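Local coordinates for cellulase (Xanthomonas axonopodis pv. citri, PDB 5HOS), which probably hydrolyses internal beta-1,4-glucosidic bonds of cellulose and related beta-glucans, as an endoglucanase of glycoside hydrolase family 5, at residues A[187-192]-A[297-302]; A[226-231]-A[254-259]. All coordinates share one frame; numbering follows the deposited sequence.

Interaction 1: A[187-192]-A[297-302]; sequences LILVPG and VWMGWS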
ATOM      1  N   LEU A 187      -6.944 -11.675  -0.104  1.00 14.59           N
ATOM      2  CA  LEU A 187      -5.888 -11.247   0.778  1.00 14.76           C
ATOM      3  C   LEU A 187      -6.183  -9.834   1.266  1.00 15.09           C
ATOM      4  O   LEU A 187      -6.574  -8.965   0.469  1.00 15.62           O
ATOM      5  CB  LEU A 187      -4.565 -11.260   0.045  1.00 15.39           C
ATOM      6  CG  LEU A 187      -3.379 -10.654   0.777  1.00 16.96           C
ATOM      7  CD1 LEU A 187      -2.975 -11.522   1.966  1.00 18.10           C
ATOM      8  CD2 LEU A 187      -2.250 -10.438  -0.206  1.00 17.88           C
ATOM      9  N   ILE A 188      -5.978  -9.623   2.566  1.00 13.64           N
ATOM     10  CA  ILE A 188      -6.137  -8.316   3.183  1.00 14.49           C
ATOM     11  C   ILE A 188      -4.783  -7.826   3.694  1.00 13.49           C
ATOM     12  O   ILE A 188      -4.078  -8.554   4.357  1.00 14.54           O
ATOM     13  CB  ILE A 188      -7.148  -8.343   4.359  1.00 14.75           C
ATOM     14  CG1 ILE A 188      -8.531  -8.773   3.873  1.00 16.17           C
ATOM     15  CG2 ILE A 188      -7.227  -6.962   5.015  1.00 16.18           C
ATOM     16  CD1 ILE A 188      -9.487  -9.149   4.984  1.00 17.56           C
ATOM     17  N   LEU A 189      -4.444  -6.569   3.396  1.00 12.93           N
ATOM     18  CA  LEU A 189      -3.268  -5.918   3.950  1.00 14.71           C
ATOM     19  C   LEU A 189      -3.709  -4.966   5.066  1.00 14.19           C
ATOM     20  O   LEU A 189      -4.524  -4.053   4.838  1.00 14.88           O
ATOM     21  CB  LEU A 189      -2.497  -5.172   2.861  1.00 15.78           C
ATOM     22  CG  LEU A 189      -2.023  -5.992   1.656  1.00 17.35           C
ATOM     23  CD1 LEU A 189      -1.233  -5.108   0.710  1.00 18.56           C
ATOM     24  CD2 LEU A 189      -1.206  -7.205   2.056  1.00 18.30           C
ATOM     25  N   VAL A 190      -3.166  -5.199   6.263  1.00 14.26           N
ATOM     26  CA  VAL A 190      -3.598  -4.534   7.505  1.00 15.09           C
ATOM     27  C   VAL A 190      -2.453  -3.658   8.011  1.00 15.05           C
ATOM     28  O   VAL A 190      -1.399  -4.174   8.392  1.00 15.82           O
ATOM     29  CB  VAL A 190      -3.930  -5.565   8.607  1.00 16.71           C
ATOM     30  CG1 VAL A 190      -4.548  -4.876   9.819  1.00 16.98           C
ATOM     31  CG2 VAL A 190      -4.871  -6.635   8.075  1.00 15.56           C
ATOM     32  N   PRO A 191      -2.628  -2.330   7.999  1.00 14.50           N
ATOM     33  CA  PRO A 191      -1.576  -1.456   8.499  1.00 13.81           C
ATOM     34  C   PRO A 191      -1.691  -1.256  10.012  1.00 14.83           C
ATOM     35  O   PRO A 191      -2.750  -1.494  10.585  1.00 16.27           O
ATOM     36  CB  PRO A 191      -1.881  -0.145   7.796  1.00 13.10           C
ATOM     37  CG  PRO A 191      -3.379  -0.127   7.755  1.00 12.68           C
ATOM     38  CD  PRO A 191      -3.835  -1.565   7.645  1.00 13.62           C
ATOM     39  N   GLY A 192      -0.605  -0.816  10.642  1.00 15.55           N
ATOM     40  CA  GLY A 192      -0.668  -0.241  11.982  1.00 16.03           C
ATOM     41  C   GLY A 192      -0.974   1.244  11.871  1.00 15.16           C
ATOM     42  O   GLY A 192      -1.262   1.734  10.777  1.00 16.49           O
ATOM     43  N   VAL A 297       8.545 -14.595   6.669  1.00 22.63           N
ATOM     44  CA  VAL A 297       7.620 -13.539   7.096  1.00 21.84           C
ATOM     45  C   VAL A 297       7.301 -12.507   6.008  1.00 19.96           C
ATOM     46  O   VAL A 297       6.178 -12.059   5.942  1.00 20.79           O
ATOM     47  CB  VAL A 297       8.084 -12.845   8.394  1.00 23.28           C
ATOM     48  CG1 VAL A 297       8.204 -13.863   9.520  1.00 24.69           C
ATOM     49  CG2 VAL A 297       9.395 -12.098   8.210  1.00 23.88           C
ATOM     50  N   TRP A 298       8.261 -12.140   5.163  1.00 19.16           N
ATOM     51  CA  TRP A 298       7.994 -11.169   4.096  1.00 19.16           C
ATOM     52  C   TRP A 298       7.307 -11.841   2.912  1.00 20.10           C
ATOM     53  O   TRP A 298       7.816 -12.827   2.376  1.00 23.08           O
ATOM     54  CB  TRP A 298       9.270 -10.456   3.662  1.00 19.90           C
ATOM     55  CG  TRP A 298       9.755  -9.480   4.690  1.00 20.52           C
ATOM     56  CD1 TRP A 298      10.819  -9.637   5.535  1.00 21.26           C
ATOM     57  CD2 TRP A 298       9.175  -8.206   5.005  1.00 20.42           C
ATOM     58  NE1 TRP A 298      10.951  -8.529   6.343  1.00 19.66           N
ATOM     59  CE2 TRP A 298       9.949  -7.642   6.048  1.00 19.99           C
ATOM     60  CE3 TRP A 298       8.076  -7.487   4.509  1.00 20.01           C
ATOM     61  CZ2 TRP A 298       9.671  -6.384   6.591  1.00 19.62           C
ATOM     62  CZ3 TRP A 298       7.790  -6.238   5.056  1.00 20.00           C
ATOM     63  CH2 TRP A 298       8.587  -5.699   6.089  1.00 20.07           C
ATOM     64  N   MET A 299       6.142 -11.301   2.542  1.00 18.87           N
ATOM     65  CA  MET A 299       5.278 -11.842   1.492  1.00 20.59           C
ATOM     66  C   MET A 299       5.276 -10.996   0.208  1.00 18.72           C
ATOM     67  O   MET A 299       4.954 -11.492  -0.861  1.00 18.23           O
ATOM     68  CB  MET A 299       3.839 -12.012   2.038  1.00 21.93           C
ATOM     69  CG  MET A 299       2.843 -10.823   1.882  1.00 14.18           C
ATOM     70  SD  MET A 299       1.292 -11.726   1.611  1.00 34.04           S
ATOM     71  CE  MET A 299       0.397 -10.271   1.168  1.00 33.43           C
ATOM     72  N   GLY A 300       5.609  -9.715   0.310  1.00 18.31           N
ATOM     73  CA  GLY A 300       5.593  -8.857  -0.853  1.00 15.78           C
ATOM     74  C   GLY A 300       6.064  -7.448  -0.603  1.00 16.42           C
ATOM     75  O   GLY A 300       6.246  -7.022   0.543  1.00 16.51           O
ATOM     76  N   TRP A 301       6.284  -6.735  -1.698  1.00 16.64           N
ATOM     77  CA  TRP A 301       6.620  -5.311  -1.646  1.00 16.85           C
ATOM     78  C   TRP A 301       6.113  -4.571  -2.862  1.00 17.00           C
ATOM     79  O   TRP A 301       5.856  -5.175  -3.899  1.00 16.73           O
ATOM     80  CB  TRP A 301       8.125  -5.090  -1.477  1.00 17.98           C
ATOM     81  CG  TRP A 301       9.066  -5.832  -2.438  1.00 19.31           C
ATOM     82  CD1 TRP A 301       9.807  -6.932  -2.138  1.00 21.11           C
ATOM     83  CD2 TRP A 301       9.412  -5.478  -3.790  1.00 19.80           C
ATOM     84  NE1 TRP A 301      10.568  -7.310  -3.212  1.00 22.14           N
ATOM     85  CE2 TRP A 301      10.353  -6.433  -4.241  1.00 20.90           C
ATOM     86  CE3 TRP A 301       9.014  -4.459  -4.667  1.00 17.46           C
ATOM     87  CZ2 TRP A 301      10.899  -6.404  -5.535  1.00 20.35           C
ATOM     88  CZ3 TRP A 301       9.566  -4.431  -5.956  1.00 18.71           C
ATOM     89  CH2 TRP A 301      10.500  -5.394  -6.370  1.00 19.90           C
ATOM     90  N   SER A 302       5.957  -3.254  -2.714  1.00 16.95           N
ATOM     91  CA  SER A 302       5.552  -2.393  -3.816  1.00 17.14           C
ATOM     92  C   SER A 302       6.191  -1.016  -3.655  1.00 17.51           C
ATOM     93  O   SER A 302       6.018  -0.340  -2.636  1.00 18.81           O
ATOM     94  CB  SER A 302       4.013  -2.306  -3.971  1.00 18.01           C
ATOM     95  OG  SER A 302       3.342  -2.000  -2.755  1.00 17.28           O
TER
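Leu-187, Leu-189 and Met-299 meet across the inside of the barrel rather than between paired strands: at the nearest point of the two backbones, Leu-189 CA and Gly-300 CA are 10.5 Å apart, so side chains alone bridge the space. Strands 188-191 and 298-306 are the fifth and eighth of a closed, eight-stranded parallel barrel, with 224-231 and 267-273 between them.

The methyl CE of Met-299 does the touching. It approaches the fork of Leu-187 tip to tip, with Leu-187 CD1 3.7 Å from Met-299 CE. The modelled closeness of Leu-187 CD2 to that methyl is doubtful, and Met-299 itself stands off the usual staggered torsions (chi1 91°, chi2 145°), so the fine detail of this end should be read with caution. The backbone directs Leu-187 inward, and with CG opposite the backbone N (chi1 172°) its two methyls are carried toward Met-299.

Leu-189, two residues further along, also points into the barrel and comes at the methionine at a slant, Leu-189 CD2 lying 3.6 Å from Met-299 CE. Between the two leucines, Ile-188 faces outward onto helix 165-181, the alternation expected of a barrel strand. Ala-225 and Phe-268, from the two intervening strands, also pack on Met-299 and help to enclose the group.

Branched leucines fill the interior compactly, while the long, unbranched methionine can span the distance from the far wall. A sulfate ion, probably from the crystallisation liquor, lies about 3 Å from the Met-299 side chain, measured between nearest atoms, and marks a polar neighbour at this end, where Arg-266 touches both Leu-187 and Met-299. Between the two segments the contact is purely apolar: it offers no directional bond to fix the methionine's rotation, and its cohesion probably comes mainly from dispersion and the burial of apolar surface.

Interaction 2: A[226-231]-A[254-259]; sequences IEAHQY and RSFTEW
The Phe-256 ring turns an edge to Ile-226, whose CG2 lies near the ring plane, 3.8 Å from Phe-256 CZ; Ala-228 CB comes in obliquely, 3.6 Å from Phe-256 CE2. Trp-259, one helical turn on, likewise offers an edge, with its CZ3 4.3 Å from Ile-226 CG1. Both branches of the isoleucine are thus used, one for each aromatic ring, and the small Ala-228 lets the phenyl group come close to the strand. Phe-256 extends toward it with CG anti to the backbone N (chi1 -178°).

Strand 226-231 and helix 254-259 run almost antiparallel (170°), their axes 11.3 Å apart, as in the beta-alpha-beta units of a TIM barrel; strand 267-273 completes this one. The one polar atom of the buried Trp-259 indole, NE1, is satisfied by Ala-211 O.

Glu-227 points away from the helix, where polar groups line the barrel. There His-229 NE2 donates to Glu-227 OE2 at 2.8 Å, in the imidazole plane and onto the anti lone pair of the carboxylate oxygen. Arg-72 forms a salt bridge to the same oxygen, and His-229 ND1 is hydrogen-bonded to Glu-159.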
ATOM      1  N   ILE A 226       0.554  -7.937   7.451  1.00 15.12           N
ATOM      2  CA  ILE A 226       0.724  -6.634   8.076  1.00 15.00           C
ATOM      3  C   ILE A 226       1.441  -5.741   7.077  1.00 15.17           C
ATOM      4  O   ILE A 226       2.515  -6.080   6.584  1.00 17.91           O
ATOM      5  CB  ILE A 226       1.548  -6.732   9.378  1.00 16.09           C
ATOM      6  CG1 ILE A 226       0.897  -7.714  10.367  1.00 17.26           C
ATOM      7  CG2 ILE A 226       1.734  -5.354  10.009  1.00 15.93           C
ATOM      8  CD1 ILE A 226      -0.541  -7.394  10.732  1.00 18.53           C
ATOM      9  N   GLU A 227       0.850  -4.589   6.804  1.00 15.53           N
ATOM     10  CA  GLU A 227       1.394  -3.637   5.850  1.00 16.01           C
ATOM     11  C   GLU A 227       2.272  -2.662   6.597  1.00 16.01           C
ATOM     12  O   GLU A 227       1.821  -2.049   7.558  1.00 14.56           O
ATOM     13  CB  GLU A 227       0.271  -2.883   5.152  1.00 15.00           C
ATOM     14  CG  GLU A 227       0.760  -1.730   4.277  1.00 14.59           C
ATOM     15  CD  GLU A 227      -0.312  -1.111   3.412  1.00 14.83           C
ATOM     16  OE1 GLU A 227      -1.286  -1.792   3.095  1.00 16.70           O
ATOM     17  OE2 GLU A 227      -0.165   0.070   3.025  1.00 16.36           O
ATOM     18  N   ALA A 228       3.516  -2.532   6.146  1.00 17.40           N
ATOM     19  CA  ALA A 228       4.458  -1.555   6.662  1.00 17.67           C
ATOM     20  C   ALA A 228       4.998  -0.703   5.529  1.00 16.41           C
ATOM     21  O   ALA A 228       5.039  -1.135   4.377  1.00 17.59           O
ATOM     22  CB  ALA A 228       5.600  -2.258   7.363  1.00 20.68           C
ATOM     23  N   HIS A 229       5.373   0.531   5.857  1.00 15.98           N
ATOM     24  CA  HIS A 229       6.019   1.431   4.913  1.00 16.05           C
ATOM     25  C   HIS A 229       7.415   1.749   5.431  1.00 16.41           C
ATOM     26  O   HIS A 229       7.643   1.753   6.639  1.00 16.79           O
ATOM     27  CB  HIS A 229       5.211   2.719   4.772  1.00 16.53           C
ATOM     28  CG  HIS A 229       3.856   2.526   4.159  1.00 15.98           C
ATOM     29  ND1 HIS A 229       3.038   3.583   3.844  1.00 16.57           N
ATOM     30  CD2 HIS A 229       3.163   1.409   3.830  1.00 16.07           C
ATOM     31  CE1 HIS A 229       1.910   3.131   3.331  1.00 15.45           C
ATOM     32  NE2 HIS A 229       1.961   1.812   3.309  1.00 15.34           N
ATOM     33  N   GLN A 230       8.357   2.010   4.529  1.00 17.41           N
ATOM     34  CA  GLN A 230       9.720   2.331   4.962  1.00 18.14           C
ATOM     35  C   GLN A 230      10.463   3.164   3.949  1.00 19.02           C
ATOM     36  O   GLN A 230      10.636   2.740   2.804  1.00 19.12           O
ATOM     37  CB  GLN A 230      10.533   1.059   5.261  1.00 18.74           C
ATOM     38  CG  GLN A 230      11.831   1.338   6.021  1.00 19.67           C
ATOM     39  CD  GLN A 230      11.578   2.046   7.339  1.00 19.05           C
ATOM     40  OE1 GLN A 230      10.933   1.493   8.222  1.00 19.48           O
ATOM     41  NE2 GLN A 230      12.063   3.280   7.469  1.00 19.88           N
ATOM     42  N   TYR A 231      10.890   4.348   4.384  1.00 19.39           N
ATOM     43  CA  TYR A 231      11.771   5.204   3.609  1.00 19.45           C
ATOM     44  C   TYR A 231      13.151   5.288   4.268  1.00 22.87           C
ATOM     45  O   TYR A 231      13.316   4.976   5.460  1.00 22.72           O
ATOM     46  CB  TYR A 231      11.116   6.561   3.397  1.00 19.28           C
ATOM     47  CG  TYR A 231       9.885   6.439   2.511  1.00 19.46           C
ATOM     48  CD1 TYR A 231       9.998   6.473   1.114  1.00 18.41           C
ATOM     49  CD2 TYR A 231       8.617   6.237   3.058  1.00 19.37           C
ATOM     50  CE1 TYR A 231       8.878   6.341   0.300  1.00 19.96           C
ATOM     51  CE2 TYR A 231       7.489   6.104   2.245  1.00 19.30           C
ATOM     52  CZ  TYR A 231       7.627   6.157   0.866  1.00 20.97           C
ATOM     53  OH  TYR A 231       6.517   6.021   0.050  1.00 22.28           O
ATOM     54  N   ARG A 254      14.755  -4.565  10.481  1.00 22.54           N
ATOM     55  CA  ARG A 254      15.152  -5.712  11.311  1.00 23.71           C
ATOM     56  C   ARG A 254      14.202  -6.026  12.488  1.00 22.55           C
ATOM     57  O   ARG A 254      13.753  -7.169  12.625  1.00 20.59           O
ATOM     58  CB  ARG A 254      16.591  -5.556  11.812  1.00 27.06           C
ATOM     59  CG  ARG A 254      17.173  -6.845  12.367  1.00 31.39           C
ATOM     60  CD  ARG A 254      18.637  -6.681  12.761  1.00 36.57           C
ATOM     61  NE  ARG A 254      19.542  -6.594  11.612  1.00 38.19           N
ATOM     62  CZ  ARG A 254      19.888  -7.611  10.814  1.00 41.45           C
ATOM     63  NH1 ARG A 254      19.402  -8.849  10.991  1.00 43.48           N
ATOM     64  NH2 ARG A 254      20.728  -7.388   9.812  1.00 42.87           N
ATOM     65  N   SER A 255      13.905  -5.045  13.342  1.00 21.98           N
ATOM     66  CA  SER A 255      13.058  -5.337  14.519  1.00 22.07           C
ATOM     67  C   SER A 255      11.629  -5.703  14.100  1.00 21.44           C
ATOM     68  O   SER A 255      11.046  -6.629  14.653  1.00 20.61           O
ATOM     69  CB  SER A 255      13.088  -4.221  15.573  1.00 24.77           C
ATOM     70  OG  SER A 255      12.578  -2.998  15.090  1.00 27.39           O
ATOM     71  N   PHE A 256      11.095  -5.026  13.086  1.00 20.27           N
ATOM     72  CA  PHE A 256       9.776  -5.379  12.540  1.00 18.76           C
ATOM     73  C   PHE A 256       9.740  -6.827  12.053  1.00 19.74           C
ATOM     74  O   PHE A 256       8.779  -7.560  12.322  1.00 18.51           O
ATOM     75  CB  PHE A 256       9.391  -4.414  11.417  1.00 18.53           C
ATOM     76  CG  PHE A 256       8.030  -4.669  10.832  1.00 18.11           C
ATOM     77  CD1 PHE A 256       6.883  -4.489  11.592  1.00 17.65           C
ATOM     78  CD2 PHE A 256       7.894  -5.100   9.516  1.00 17.83           C
ATOM     79  CE1 PHE A 256       5.623  -4.733  11.055  1.00 18.68           C
ATOM     80  CE2 PHE A 256       6.635  -5.338   8.966  1.00 18.75           C
ATOM     81  CZ  PHE A 256       5.501  -5.159   9.740  1.00 18.59           C
ATOM     82  N   THR A 257      10.808  -7.239  11.372  1.00 19.04           N
ATOM     83  CA  THR A 257      10.925  -8.600  10.853  1.00 20.68           C
ATOM     84  C   THR A 257      10.864  -9.648  11.970  1.00 21.72           C
ATOM     85  O   THR A 257      10.107 -10.626  11.877  1.00 21.37           O
ATOM     86  CB  THR A 257      12.200  -8.742   9.995  1.00 22.03           C
ATOM     87  OG1 THR A 257      12.112  -7.833   8.882  1.00 21.79           O
ATOM     88  CG2 THR A 257      12.355 -10.150   9.471  1.00 23.02           C
ATOM     89  N   GLU A 258      11.631  -9.448  13.032  1.00 21.40           N
ATOM     90  CA  GLU A 258      11.594 -10.389  14.159  1.00 22.94           C
ATOM     91  C   GLU A 258      10.248 -10.333  14.915  1.00 20.22           C
ATOM     92  O   GLU A 258       9.783 -11.352  15.440  1.00 20.88           O
ATOM     93  CB  GLU A 258      12.784 -10.160  15.099  1.00 27.29           C
ATOM     94  CG  GLU A 258      12.948 -11.244  16.165  1.00 33.01           C
ATOM     95  CD  GLU A 258      13.086 -12.654  15.606  1.00 35.56           C
ATOM     96  OE1 GLU A 258      12.583 -13.599  16.269  1.00 40.29           O
ATOM     97  OE2 GLU A 258      13.682 -12.810  14.515  1.00 34.47           O
ATOM     98  N   TRP A 259       9.630  -9.153  14.966  1.00 18.92           N
ATOM     99  CA  TRP A 259       8.285  -9.010  15.533  1.00 17.92           C
ATOM    100  C   TRP A 259       7.287  -9.880  14.753  1.00 19.30           C
ATOM    101  O   TRP A 259       6.484 -10.595  15.363  1.00 19.83           O
ATOM    102  CB  TRP A 259       7.823  -7.537  15.533  1.00 15.51           C
ATOM    103  CG  TRP A 259       6.467  -7.351  16.159  1.00 16.17           C
ATOM    104  CD1 TRP A 259       6.191  -7.128  17.477  1.00 18.17           C
ATOM    105  CD2 TRP A 259       5.201  -7.398  15.488  1.00 19.67           C
ATOM    106  NE1 TRP A 259       4.832  -7.031  17.671  1.00 19.14           N
ATOM    107  CE2 TRP A 259       4.200  -7.189  16.467  1.00 20.08           C
ATOM    108  CE3 TRP A 259       4.814  -7.585  14.150  1.00 20.19           C
ATOM    109  CZ2 TRP A 259       2.833  -7.156  16.154  1.00 21.01           C
ATOM    110  CZ3 TRP A 259       3.451  -7.559  13.839  1.00 20.91           C
ATOM    111  CH2 TRP A 259       2.479  -7.349  14.842  1.00 21.47           C
TER

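Both contacts are buried and share the barrel wall, but lie on different sides of it. Interaction 1 belongs to the barrel's interior and joins non-adjacent strands through leucine methyls and the terminal methyl of a methionine; interaction 2 belongs to the layer between barrel and helices, where aromatic rings from the helix reach the strand. The centres of interactions 1 and 2 are about 10 Å apart. Strands 188-191 and 224-231 are neighbours in the sheet, and the probable backbone bond from Glu-227 N to Val-190 O, 2.8 Å, connects the two contacts directly. Trp-298 provides a second connection on the outer side: its indole packs on Phe-256, and its NE1 probably hydrogen-bonds to Thr-257 OG1, tying strand 298-306 to helix 248-262.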